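PDB 4D2M: protein F1 from Vaccinia virus ankara, which is a viral apoptosis regulator of the Bcl-2-like class that binds the BH3 segment of Bim and so probably blocks death of the infected cell. Local coordinates for residues A[135-138]-A[139-143]. The protein carries 1 engineered substitution. Sequence-based numbering, arbitrary orientation.
Sequences LGVR and LATIS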
ATOM      1  N   LEU A 135      14.127  -4.796  28.245  1.00 40.95           N
ATOM      2  CA  LEU A 135      12.979  -3.954  27.931  1.00 41.26           C
ATOM      3  C   LEU A 135      13.405  -2.711  27.163  1.00 39.30           C
ATOM      4  O   LEU A 135      12.684  -2.237  26.284  1.00 40.97           O
ATOM      5  CB  LEU A 135      12.246  -3.547  29.212  1.00 45.17           C
ATOM      6  CG  LEU A 135      11.090  -2.554  29.049  1.00 46.87           C
ATOM      7  CD1 LEU A 135       9.938  -3.186  28.281  1.00 44.00           C
ATOM      8  CD2 LEU A 135      10.625  -2.043  30.401  1.00 46.56           C
ATOM      9  N   GLY A 136      14.582  -2.193  27.504  1.00 35.24           N
ATOM     10  CA  GLY A 136      15.069  -0.936  26.963  1.00 35.21           C
ATOM     11  C   GLY A 136      15.131  -0.855  25.448  1.00 37.03           C
ATOM     12  O   GLY A 136      14.685   0.132  24.862  1.00 37.72           O
ATOM     13  N   VAL A 137      15.691  -1.877  24.808  1.00 36.54           N
ATOM     14  CA  VAL A 137      15.885  -1.835  23.363  1.00 39.18           C
ATOM     15  C   VAL A 137      14.537  -1.819  22.640  1.00 37.25           C
ATOM     16  O   VAL A 137      14.411  -1.262  21.549  1.00 37.77           O
ATOM     17  CB  VAL A 137      16.749  -3.025  22.866  1.00 40.85           C
ATOM     18  CG1 VAL A 137      16.025  -4.365  23.032  1.00 40.72           C
ATOM     19  CG2 VAL A 137      17.167  -2.813  21.416  1.00 39.80           C
ATOM     20  N   ARG A 138      13.528  -2.408  23.271  1.00 35.21           N
ATOM     21  CA  ARG A 138      12.192  -2.459  22.698  1.00 34.89           C
ATOM     22  C   ARG A 138      11.494  -1.109  22.823  1.00 34.01           C
ATOM     23  O   ARG A 138      10.850  -0.649  21.880  1.00 31.55           O
ATOM     24  CB  ARG A 138      11.374  -3.560  23.372  1.00 33.56           C
ATOM     25  CG  ARG A 138      11.765  -4.946  22.891  1.00 37.61           C
ATOM     26  CD  ARG A 138      11.620  -6.015  23.960  1.00 41.42           C
ATOM     27  NE  ARG A 138      11.944  -7.332  23.412  1.00 40.31           N
ATOM     28  CZ  ARG A 138      13.166  -7.858  23.382  1.00 42.35           C
ATOM     29  NH1 ARG A 138      14.200  -7.193  23.884  1.00 41.31           N
ATOM     30  NH2 ARG A 138      13.357  -9.059  22.851  1.00 42.96           N
ATOM     31  N   LEU A 139      11.636  -0.477  23.983  1.00 29.29           N
ATOM     32  CA  LEU A 139      11.095   0.861  24.199  1.00 31.89           C
ATOM     33  C   LEU A 139      11.794   1.892  23.316  1.00 32.59           C
ATOM     34  O   LEU A 139      11.158   2.810  22.797  1.00 30.73           O
ATOM     35  CB  LEU A 139      11.234   1.265  25.671  1.00 33.11           C
ATOM     36  CG  LEU A 139      10.413   0.464  26.683  1.00 34.77           C
ATOM     37  CD1 LEU A 139      10.749   0.898  28.103  1.00 35.53           C
ATOM     38  CD2 LEU A 139       8.923   0.615  26.416  1.00 36.38           C
ATOM     39  N   ALA A 140      13.103   1.735  23.148  1.00 32.85           N
ATOM     40  CA  ALA A 140      13.886   2.666  22.345  1.00 30.99           C
ATOM     41  C   ALA A 140      13.499   2.575  20.872  1.00 28.16           C
ATOM     42  O   ALA A 140      13.462   3.584  20.166  1.00 27.96           O
ATOM     43  CB  ALA A 140      15.368   2.396  22.523  1.00 36.93           C
ATOM     44  N   THR A 141      13.211   1.364  20.409  1.00 27.37           N
ATOM     45  CA  THR A 141      12.843   1.163  19.012  1.00 27.48           C
ATOM     46  C   THR A 141      11.495   1.812  18.720  1.00 26.75           C
ATOM     47  O   THR A 141      11.318   2.457  17.690  1.00 25.30           O
ATOM     48  CB  THR A 141      12.776  -0.329  18.646  1.00 30.62           C
ATOM     49  OG1 THR A 141      14.027  -0.957  18.953  1.00 34.40           O
ATOM     50  CG2 THR A 141      12.483  -0.498  17.162  1.00 31.73           C
ATOM     51  N   ILE A 142      10.543   1.630  19.628  1.00 25.20           N
ATOM     52  CA  ILE A 142       9.244   2.272  19.501  1.00 24.61           C
ATOM     53  C   ILE A 142       9.416   3.785  19.413  1.00 25.04           C
ATOM     54  O   ILE A 142       8.841   4.432  18.538  1.00 28.50           O
ATOM     55  CB  ILE A 142       8.323   1.919  20.685  1.00 24.85           C
ATOM     56  CG1 ILE A 142       8.031   0.417  20.692  1.00 24.99           C
ATOM     57  CG2 ILE A 142       7.012   2.696  20.603  1.00 24.54           C
ATOM     58  CD1 ILE A 142       7.411  -0.093  21.983  1.00 29.66           C
ATOM     59  N   SER A 143      10.217   4.340  20.316  1.00 26.13           N
ATOM     60  CA  SER A 143      10.459   5.778  20.342  1.00 29.70           C
ATOM     61  C   SER A 143      11.088   6.254  19.036  1.00 30.08           C
ATOM     62  O   SER A 143      10.718   7.300  18.507  1.00 29.14           O
ATOM     63  CB  SER A 143      11.354   6.154  21.526  1.00 30.76           C
ATOM     64  OG  SER A 143      10.654   6.034  22.754  1.00 34.15           O
TER
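Leu139 lays CD1 against the branch point of Leu135, one turn earlier in the same helix, with Leu135 CG 3.6 Å from Leu139 CD1; Leu135 CD2 meets the same methyl, the two chains slanting across each other. With chi1 at 175°, Leu135 CG swings away from its own N and toward the following turn, where Leu139 lies. The backbone beneath is tied by i to i+4 bonds, among them Leu139 N to Leu135 O and the shorter Ala140 N to Gly136 O (2.8 Å). Val137 O is gripped twice. Thr141 N donates to Val137 O from above the carbonyl plane (3.1 Å), and the hydroxyl follows, Thr141 OG1 to Val137 O 2.6 Å, closer to that plane. A chi1 of -56° sets this hydroxyl beside its own backbone N, turned back to the preceding turn. Ile142 CG1 rests 3.2 Å from Arg138 O, which also accepts from Ile142 N. The guanidinium of Arg138 leads elsewhere, to a salt bridge with Asp171 and to the carbonyls of Asn132 and Gly134. Val137, Leu139, Ala140 and Thr141 all pack on the bound Bim peptide, and Gly136 N hydrogen-bonds to one of its polar side chains: this first part of helix 135-150 lines the BH3-binding groove of a Bcl-2-like helical bundle.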